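Local structure of putative type VI secretion protein (Escherichia coli, 4PS2) at residues E2-T7 with P24-M29. The protein is TssB, which probably assembles with TssC into the contractile sheath of the type VI secretion system, represented here by its C-terminal helical fragment. Sequence-based numbering, arbitrary orientation.
Sequences ESISLT and PRLKAM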
loop_
_atom_site.group_PDB
_atom_site.type_symbol
_atom_site.label_atom_id
_atom_site.label_comp_id
_atom_site.label_asym_id
_atom_site.label_seq_id
_atom_site.Cartn_x
_atom_site.Cartn_y
_atom_site.Cartn_z
ATOM N N GLU A 2 -9.655 -5.051 7.467
ATOM C CA GLU A 2 -10.123 -4.638 6.172
ATOM C C GLU A 2 -10.247 -3.113 6.052
ATOM O O GLU A 2 -10.628 -2.623 5.031
ATOM C CB GLU A 2 -11.467 -5.310 5.881
ATOM C CG GLU A 2 -11.691 -5.741 4.445
ATOM C CD GLU A 2 -13.160 -5.924 4.040
ATOM O OE1 GLU A 2 -13.892 -6.733 4.656
ATOM O OE2 GLU A 2 -13.558 -5.277 3.058
ATOM N N SER A 3 -9.888 -2.388 7.093
ATOM C CA SER A 3 -10.019 -0.932 7.106
ATOM C C SER A 3 -8.776 -0.095 7.483
ATOM O O SER A 3 -7.863 -0.575 8.095
ATOM C CB SER A 3 -11.181 -0.541 8.000
ATOM O OG SER A 3 -10.766 -0.523 9.342
ATOM N N ILE A 4 -8.779 1.169 7.093
ATOM C CA ILE A 4 -7.658 2.082 7.324
ATOM C C ILE A 4 -8.239 3.496 7.535
ATOM O O ILE A 4 -9.357 3.763 7.099
ATOM C CB ILE A 4 -6.567 2.004 6.207
ATOM C CG1 ILE A 4 -5.214 2.579 6.694
ATOM C CG2 ILE A 4 -7.024 2.654 4.863
ATOM C CD1 ILE A 4 -3.946 2.055 5.919
ATOM N N SER A 5 -7.494 4.384 8.198
ATOM C CA SER A 5 -8.000 5.720 8.508
ATOM C C SER A 5 -7.041 6.822 8.185
ATOM O O SER A 5 -5.847 6.701 8.466
ATOM C CB SER A 5 -8.354 5.814 9.989
ATOM O OG SER A 5 -9.517 5.065 10.287
ATOM N N LEU A 6 -7.575 7.922 7.624
ATOM C CA LEU A 6 -6.828 9.145 7.383
ATOM C C LEU A 6 -7.281 10.069 8.495
ATOM O O LEU A 6 -8.468 10.403 8.569
ATOM C CB LEU A 6 -7.153 9.753 5.998
ATOM C CG LEU A 6 -6.547 11.131 5.627
ATOM C CD1 LEU A 6 -5.036 11.222 5.928
ATOM C CD2 LEU A 6 -6.801 11.456 4.171
ATOM N N THR A 7 -6.363 10.425 9.394
ATOM C CA THR A 7 -6.667 11.302 10.510
ATOM C C THR A 7 -6.180 12.704 10.168
ATOM O O THR A 7 -5.047 12.870 9.729
ATOM C CB THR A 7 -6.097 10.720 11.822
ATOM O OG1 THR A 7 -6.695 9.439 12.036
ATOM C CG2 THR A 7 -6.371 11.617 13.052
ATOM N N PRO A 24 -3.784 8.304 -2.148
ATOM C CA PRO A 24 -3.098 7.169 -2.810
ATOM C C PRO A 24 -2.155 6.387 -1.884
ATOM O O PRO A 24 -2.013 5.172 -2.036
ATOM C CB PRO A 24 -2.309 7.834 -3.954
ATOM C CG PRO A 24 -2.890 9.187 -4.100
ATOM C CD PRO A 24 -3.370 9.590 -2.761
ATOM N N ARG A 25 -1.534 7.074 -0.918
ATOM C CA ARG A 25 -0.635 6.460 0.058
ATOM C C ARG A 25 -1.402 5.454 0.917
ATOM O O ARG A 25 -0.980 4.306 1.044
ATOM C CB ARG A 25 0.037 7.551 0.913
ATOM C CG ARG A 25 0.834 7.037 2.111
ATOM C CD ARG A 25 1.411 8.170 2.963
ATOM N NE ARG A 25 2.106 7.610 4.124
ATOM C CZ ARG A 25 1.550 7.390 5.312
ATOM N NH1 ARG A 25 0.296 7.752 5.543
ATOM N NH2 ARG A 25 2.255 6.836 6.285
ATOM N N LEU A 26 -2.532 5.877 1.486
ATOM C CA LEU A 26 -3.379 5.015 2.314
ATOM C C LEU A 26 -4.011 3.871 1.531
ATOM O O LEU A 26 -4.184 2.770 2.069
ATOM C CB LEU A 26 -4.448 5.837 3.027
ATOM C CG LEU A 26 -3.901 6.716 4.148
ATOM C CD1 LEU A 26 -4.942 7.683 4.585
ATOM C CD2 LEU A 26 -3.413 5.883 5.341
ATOM N N LYS A 27 -4.340 4.122 0.260
ATOM C CA LYS A 27 -4.901 3.105 -0.622
ATOM C C LYS A 27 -3.835 2.025 -0.874
ATOM O O LYS A 27 -4.145 0.840 -0.781
ATOM C CB LYS A 27 -5.331 3.732 -1.951
ATOM C CG LYS A 27 -6.102 2.774 -2.875
ATOM C CD LYS A 27 -6.184 3.361 -4.298
ATOM C CE LYS A 27 -7.001 2.530 -5.256
ATOM N NZ LYS A 27 -6.257 1.345 -5.759
ATOM N N ALA A 28 -2.583 2.435 -1.175
ATOM C CA ALA A 28 -1.484 1.487 -1.386
ATOM C C ALA A 28 -1.216 0.654 -0.115
ATOM O O ALA A 28 -1.046 -0.554 -0.211
ATOM C CB ALA A 28 -0.225 2.226 -1.824
ATOM N N MET A 29 -1.209 1.302 1.064
ATOM C CA MET A 29 -0.999 0.664 2.366
ATOM C C MET A 29 -2.083 -0.383 2.686
ATOM O O MET A 29 -1.758 -1.451 3.220
ATOM C CB MET A 29 -0.975 1.734 3.469
ATOM C CG MET A 29 0.362 2.499 3.558
ATOM S SD MET A 29 0.209 3.985 4.595
ATOM C CE MET A 29 0.163 3.277 6.157
#
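Ile4 and Leu6 each take one methyl of Leu26 where the extended arm at the start of this C-terminal fragment, a small helical bundle, runs past the middle turns of helix 16-40. Between 2-7 and 24-29 the contact is made by apolar side chains, the nearest CA atoms, those of Ile4 and Leu26, being 7.2 Å apart. Just before it, the carbonyl O of Ser3 accepts a hydrogen bond from Arg33, farther along the same helix. Ile4 comes next and points at the helix. Its CG1 lies anti to the backbone N (chi1 -160°), and the chain continues outstretched, so that CD1 reaches between two helix residues about one turn apart. That methyl sits 3.9 Å from CD2 of Leu26 and equally 3.9 Å from CB of Met29, whose side chain it crosses at about a right angle. Met29 SD in turn lies over the centre of the Arg25 guanidinium, 3.7 Å above its plane. The other branch of Ile4, CG2, rests near the carbonyl O of Leu26, while Leu30 and Arg33 extend the surface that Ile4 covers. An alanine at Ile4 would probably lose the cover that CG1 and CD1 give to Leu26 CD2 and Met29 CB and open a gap between arm and helix. Ser5 turns its side chain away from the helix and contributes its carbonyl O, 4.0 Å from Leu26 CD2. Leu6 then meets the other methyl, CD1, and also packs on Gln22 and Ile23 about one turn earlier. The tightest touch is here: Leu6 CB presses to 3.3 Å from Leu26 CD1, closer than usual for two carbons.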